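Local coordinates for putative Ribokinase II (Escherichia coli O6, PDB 3IQ0), which probably phosphorylates a sugar or related alcohol at the expense of ATP, as a kinase of the pfkB (ribokinase) family, at residues A279-V291 / T300-R312. Residues are numbered along the deposited sequence; the frame is centred on the assembly and turned at random.
Sequences ALQYANACGALAV and TSRLMEIETFIQR. With ATP (adenosine-5'-triphosphate), chain G.
A single water joins Cys286 to Ser301, linking helix 276-290 to the turn that leads into helix 303-312. The bridge rests mainly on its 3.0 Å bond to Cys286 O, since the leg it accepts from Ser301 OG is doubtfully short at 2.5 Å. No direct hydrogen bond crosses the contact; the rest is mostly apolar packing. The axes of helical segments 279-290 and 303-312 come within 9.4 Å and cross at 94°, and Ile306 enters as a knob among Tyr282, Ala285, Cys286 and Leu289, its CG2 3.6 Å from Ala285 CB. Tyr282 answers as a knob among Leu303, Ile306, Glu307 and Ile310. Ile310 CD1 lies over one face of the Tyr282 ring, 4.1 Å from the centroid, a CH-pi contact, while Leu303 CD1 comes to 3.5 Å from Tyr282 CE2. Phe309 turns its CG away from its own backbone N (chi1 177°), laying the ring across helix 276-290; Leu289 CG covers one face, 16° off the normal, and Ala285 CB meets the edge. Elsewhere on helix 276-290, ATP O2' donates to Asn284 OD1 at 2.5 Å, a length to be read with care, and Gly287 CA approaches ATP O4' to 3.4 Å. Helix 303-312 thus packs across a helix that lines the nucleotide pocket of the ribokinase-like fold.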
loop_
_atom_site.group_PDB
_atom_site.type_symbol
_atom_site.label_atom_id
_atom_site.label_comp_id
_atom_site.label_asym_id
_atom_site.label_seq_id
_atom_site.Cartn_x
_atom_site.Cartn_y
_atom_site.Cartn_z
ATOM N N ALA B 279 6.343 -38.638 2.499
ATOM C CA ALA B 279 5.829 -37.284 2.385
ATOM C C ALA B 279 6.283 -36.374 3.529
ATOM O O ALA B 279 6.569 -35.196 3.313
ATOM C CB ALA B 279 4.311 -37.320 2.308
ATOM N N LEU B 280 6.353 -36.914 4.743
ATOM C CA LEU B 280 6.776 -36.113 5.878
ATOM C C LEU B 280 8.257 -35.746 5.787
ATOM O O LEU B 280 8.641 -34.620 6.113
ATOM C CB LEU B 280 6.506 -36.848 7.194
ATOM C CG LEU B 280 6.704 -35.988 8.446
ATOM C CD1 LEU B 280 5.634 -34.913 8.495
ATOM C CD2 LEU B 280 6.635 -36.858 9.694
ATOM N N GLN B 281 9.094 -36.682 5.351
ATOM C CA GLN B 281 10.513 -36.380 5.243
ATOM C C GLN B 281 10.749 -35.376 4.114
ATOM O O GLN B 281 11.609 -34.510 4.227
ATOM C CB GLN B 281 11.336 -37.656 5.000
ATOM C CG GLN B 281 11.413 -38.117 3.555
ATOM C CD GLN B 281 12.299 -39.350 3.377
ATOM O OE1 GLN B 281 13.474 -39.353 3.754
ATOM N NE2 GLN B 281 11.733 -40.401 2.796
ATOM N N TYR B 282 9.987 -35.496 3.027
ATOM C CA TYR B 282 10.120 -34.580 1.888
ATOM C C TYR B 282 9.632 -33.179 2.250
ATOM O O TYR B 282 10.279 -32.188 1.917
ATOM C CB TYR B 282 9.347 -35.109 0.675
ATOM C CG TYR B 282 10.195 -35.983 -0.223
ATOM C CD1 TYR B 282 10.767 -37.158 0.256
ATOM C CD2 TYR B 282 10.479 -35.603 -1.534
ATOM C CE1 TYR B 282 11.604 -37.928 -0.540
ATOM C CE2 TYR B 282 11.316 -36.366 -2.340
ATOM C CZ TYR B 282 11.877 -37.527 -1.833
ATOM O OH TYR B 282 12.730 -38.277 -2.609
ATOM N N ALA B 283 8.492 -33.102 2.933
ATOM C CA ALA B 283 7.959 -31.813 3.354
ATOM C C ALA B 283 8.977 -31.176 4.292
ATOM O O ALA B 283 9.328 -30.009 4.142
ATOM C CB ALA B 283 6.625 -31.995 4.076
ATOM N N ASN B 284 9.452 -31.959 5.257
ATOM C CA ASN B 284 10.432 -31.499 6.235
ATOM C C ASN B 284 11.674 -30.947 5.537
ATOM O O ASN B 284 12.159 -29.867 5.868
ATOM C CB ASN B 284 10.807 -32.659 7.169
ATOM C CG ASN B 284 11.807 -32.259 8.238
ATOM O OD1 ASN B 284 11.736 -31.169 8.800
ATOM N ND2 ASN B 284 12.739 -33.160 8.539
ATOM N N ALA B 285 12.180 -31.694 4.565
ATOM C CA ALA B 285 13.348 -31.275 3.810
ATOM C C ALA B 285 13.032 -30.024 2.995
ATOM O O ALA B 285 13.871 -29.133 2.874
ATOM C CB ALA B 285 13.804 -32.395 2.889
ATOM N N CYS B 286 11.828 -29.958 2.436
ATOM C CA CYS B 286 11.433 -28.794 1.639
ATOM C C CYS B 286 11.487 -27.538 2.507
ATOM O O CYS B 286 12.103 -26.531 2.145
ATOM C CB CYS B 286 10.021 -28.978 1.080
ATOM S SG CYS B 286 9.525 -27.709 -0.121
ATOM N N GLY B 287 10.850 -27.603 3.668
ATOM C CA GLY B 287 10.865 -26.457 4.552
ATOM C C GLY B 287 12.280 -26.082 4.952
ATOM O O GLY B 287 12.584 -24.907 5.144
ATOM N N ALA B 288 13.145 -27.082 5.082
ATOM C CA ALA B 288 14.535 -26.848 5.468
ATOM C C ALA B 288 15.250 -26.078 4.366
ATOM O O ALA B 288 15.964 -25.112 4.628
ATOM C CB ALA B 288 15.239 -28.171 5.717
ATOM N N LEU B 289 15.059 -26.523 3.130
ATOM C CA LEU B 289 15.670 -25.872 1.984
ATOM C C LEU B 289 15.143 -24.453 1.835
ATOM O O LEU B 289 15.897 -23.524 1.542
ATOM C CB LEU B 289 15.368 -26.664 0.709
ATOM C CG LEU B 289 16.249 -27.894 0.490
ATOM C CD1 LEU B 289 15.752 -28.690 -0.706
ATOM C CD2 LEU B 289 17.695 -27.431 0.269
ATOM N N ALA B 290 13.842 -24.299 2.035
ATOM C CA ALA B 290 13.177 -23.008 1.916
ATOM C C ALA B 290 13.834 -21.879 2.709
ATOM O O ALA B 290 14.081 -20.799 2.173
ATOM C CB ALA B 290 11.722 -23.146 2.337
ATOM N N VAL B 291 14.116 -22.129 3.983
ATOM C CA VAL B 291 14.700 -21.103 4.839
ATOM C C VAL B 291 16.142 -20.722 4.517
ATOM O O VAL B 291 16.666 -19.777 5.104
ATOM C CB VAL B 291 14.618 -21.505 6.345
ATOM C CG1 VAL B 291 13.192 -21.919 6.687
ATOM C CG2 VAL B 291 15.605 -22.620 6.664
ATOM N N THR B 300 11.495 -22.183 -2.898
ATOM C CA THR B 300 10.788 -23.405 -3.280
ATOM C C THR B 300 11.755 -24.350 -3.991
ATOM O O THR B 300 12.743 -23.904 -4.582
ATOM C CB THR B 300 9.583 -23.108 -4.195
ATOM O OG1 THR B 300 10.037 -22.534 -5.425
ATOM C CG2 THR B 300 8.621 -22.153 -3.499
ATOM N N SER B 301 11.471 -25.650 -3.925
ATOM C CA SER B 301 12.349 -26.645 -4.526
ATOM C C SER B 301 11.658 -27.634 -5.458
ATOM O O SER B 301 10.457 -27.897 -5.331
ATOM C CB SER B 301 13.048 -27.450 -3.428
ATOM O OG SER B 301 13.721 -26.632 -2.502
ATOM N N ARG B 302 12.439 -28.183 -6.387
ATOM C CA ARG B 302 11.950 -29.192 -7.318
ATOM C C ARG B 302 12.088 -30.513 -6.577
ATOM O O ARG B 302 12.903 -30.634 -5.662
ATOM C CB ARG B 302 12.795 -29.225 -8.597
ATOM C CG ARG B 302 12.638 -27.998 -9.481
ATOM C CD ARG B 302 13.242 -28.223 -10.860
ATOM N NE ARG B 302 12.595 -29.323 -11.574
ATOM C CZ ARG B 302 12.888 -29.684 -12.820
ATOM N NH1 ARG B 302 13.822 -29.035 -13.501
ATOM N NH2 ARG B 302 12.250 -30.697 -13.389
ATOM N N LEU B 303 11.313 -31.507 -6.983
ATOM C CA LEU B 303 11.330 -32.797 -6.312
ATOM C C LEU B 303 12.720 -33.400 -6.116
ATOM O O LEU B 303 13.075 -33.773 -5.005
ATOM C CB LEU B 303 10.423 -33.777 -7.057
ATOM C CG LEU B 303 10.240 -35.125 -6.359
ATOM C CD1 LEU B 303 9.621 -34.906 -4.991
ATOM C CD2 LEU B 303 9.359 -36.030 -7.208
HETATM N N MSE B 304 13.520 -33.481 -7.174
HETATM C CA MSE B 304 14.847 -34.058 -7.013
HETATM C C MSE B 304 15.835 -33.189 -6.247
HETATM O O MSE B 304 16.874 -33.676 -5.795
HETATM C CB MSE B 304 15.420 -34.485 -8.363
HETATM C CG MSE B 304 14.742 -35.740 -8.906
HETATM SE SE MSE B 304 14.509 -37.191 -7.580
HETATM C CE MSE B 304 16.218 -38.058 -7.821
ATOM N N GLU B 305 15.530 -31.905 -6.078
ATOM C CA GLU B 305 16.435 -31.067 -5.297
ATOM C C GLU B 305 16.251 -31.528 -3.857
ATOM O O GLU B 305 17.210 -31.622 -3.106
ATOM C CB GLU B 305 16.097 -29.578 -5.447
ATOM C CG GLU B 305 16.205 -29.089 -6.885
ATOM C CD GLU B 305 15.948 -27.598 -7.053
ATOM O OE1 GLU B 305 15.006 -27.069 -6.428
ATOM O OE2 GLU B 305 16.689 -26.957 -7.837
ATOM N N ILE B 306 15.011 -31.835 -3.484
ATOM C CA ILE B 306 14.717 -32.315 -2.135
ATOM C C ILE B 306 15.384 -33.684 -1.953
ATOM O O ILE B 306 16.038 -33.954 -0.944
ATOM C CB ILE B 306 13.194 -32.488 -1.921
ATOM C CG1 ILE B 306 12.469 -31.155 -2.160
ATOM C CG2 ILE B 306 12.922 -32.996 -0.511
ATOM C CD1 ILE B 306 10.948 -31.272 -2.101
ATOM N N GLU B 307 15.209 -34.536 -2.955
ATOM C CA GLU B 307 15.758 -35.886 -2.960
ATOM C C GLU B 307 17.267 -35.876 -2.689
ATOM O O GLU B 307 17.766 -36.598 -1.822
ATOM C CB GLU B 307 15.463 -36.532 -4.316
ATOM C CG GLU B 307 15.662 -38.032 -4.382
ATOM C CD GLU B 307 17.110 -38.445 -4.228
ATOM O OE1 GLU B 307 17.977 -37.866 -4.922
ATOM O OE2 GLU B 307 17.374 -39.362 -3.419
ATOM N N THR B 308 17.989 -35.054 -3.439
ATOM C CA THR B 308 19.430 -34.953 -3.279
ATOM C C THR B 308 19.780 -34.364 -1.915
ATOM O O THR B 308 20.726 -34.805 -1.260
ATOM C CB THR B 308 20.032 -34.085 -4.389
ATOM O OG1 THR B 308 19.370 -32.816 -4.406
ATOM C CG2 THR B 308 19.859 -34.749 -5.736
ATOM N N PHE B 309 19.017 -33.364 -1.487
ATOM C CA PHE B 309 19.239 -32.736 -0.189
ATOM C C PHE B 309 19.222 -33.829 0.877
ATOM O O PHE B 309 20.133 -33.939 1.697
ATOM C CB PHE B 309 18.126 -31.722 0.090
ATOM C CG PHE B 309 18.214 -31.070 1.444
ATOM C CD1 PHE B 309 19.187 -30.109 1.713
ATOM C CD2 PHE B 309 17.315 -31.408 2.449
ATOM C CE1 PHE B 309 19.258 -29.494 2.966
ATOM C CE2 PHE B 309 17.377 -30.803 3.702
ATOM C CZ PHE B 309 18.346 -29.846 3.961
ATOM N N ILE B 310 18.172 -34.643 0.848
ATOM C CA ILE B 310 18.014 -35.740 1.794
ATOM C C ILE B 310 19.161 -36.733 1.651
ATOM O O ILE B 310 19.796 -37.097 2.641
ATOM C CB ILE B 310 16.680 -36.475 1.556
ATOM C CG1 ILE B 310 15.514 -35.530 1.834
ATOM C CG2 ILE B 310 16.601 -37.715 2.433
ATOM C CD1 ILE B 310 14.172 -36.109 1.457
ATOM N N GLN B 311 19.421 -37.170 0.421
ATOM C CA GLN B 311 20.498 -38.118 0.151
ATOM C C GLN B 311 21.773 -37.638 0.793
ATOM O O GLN B 311 22.136 -38.072 1.890
ATOM C CB GLN B 311 20.781 -38.248 -1.346
ATOM C CG GLN B 311 19.722 -38.921 -2.170
ATOM C CD GLN B 311 20.175 -39.135 -3.602
ATOM O OE1 GLN B 311 20.935 -38.328 -4.148
ATOM N NE2 GLN B 311 19.702 -40.215 -4.227
ATOM N N ARG B 312 22.445 -36.738 0.080
ATOM C CA ARG B 312 23.714 -36.157 0.509
ATOM C C ARG B 312 23.922 -36.241 2.002
ATOM O O ARG B 312 24.988 -36.658 2.456
ATOM C CB ARG B 312 23.815 -34.684 0.084
ATOM C CG ARG B 312 24.048 -34.464 -1.406
ATOM C CD ARG B 312 24.403 -33.001 -1.690
ATOM N NE ARG B 312 25.815 -32.685 -1.450
ATOM C CZ ARG B 312 26.288 -31.445 -1.330
ATOM N NH1 ARG B 312 25.463 -30.407 -1.414
ATOM N NH2 ARG B 312 27.585 -31.233 -1.159
HETATM P PG ATP G . 4.193 -20.120 8.973
HETATM O O1G ATP G . 5.173 -19.312 8.166
HETATM O O2G ATP G . 3.322 -19.249 9.842
HETATM O O3G ATP G . 3.309 -20.964 8.054
HETATM P PB ATP G . 4.982 -22.580 10.410
HETATM O O1B ATP G . 5.186 -22.632 11.893
HETATM O O2B ATP G . 3.746 -23.133 9.790
HETATM O O3B ATP G . 5.108 -21.054 9.908
HETATM P PA ATP G . 7.693 -23.485 10.476
HETATM O O1A ATP G . 8.459 -22.181 10.502
HETATM O O2A ATP G . 7.454 -24.245 11.725
HETATM O O3A ATP G . 6.257 -23.238 9.747
HETATM O "O5'" ATP G . 7.988 -24.755 9.226
HETATM C "C5'" ATP G . 8.036 -25.437 8.056
HETATM C "C4'" ATP G . 8.703 -26.758 8.344
HETATM O "O4'" ATP G . 9.943 -26.320 7.774
HETATM C "C3'" ATP G . 9.197 -27.154 9.780
HETATM O "O3'" ATP G . 8.320 -27.998 10.506
HETATM C "C2'" ATP G . 10.520 -27.717 9.493
HETATM O "O2'" ATP G . 10.412 -29.091 9.099
HETATM C "C1'" ATP G . 11.085 -26.832 8.424
HETATM N N9 ATP G . 11.893 -25.693 9.024
HETATM C C8 ATP G . 11.497 -24.404 9.362
HETATM N N7 ATP G . 12.506 -23.682 9.872
HETATM C C5 ATP G . 13.583 -24.466 9.873
HETATM C C6 ATP G . 15.023 -24.359 10.290
HETATM N N6 ATP G . 15.465 -23.206 10.792
HETATM N N1 ATP G . 15.876 -25.472 10.123
HETATM C C2 ATP G . 15.455 -26.698 9.600
HETATM N N3 ATP G . 14.126 -26.859 9.201
HETATM C C4 ATP G . 13.185 -25.810 9.321
HETATM O O HOH W 1 12.092 -25.847 -0.776
#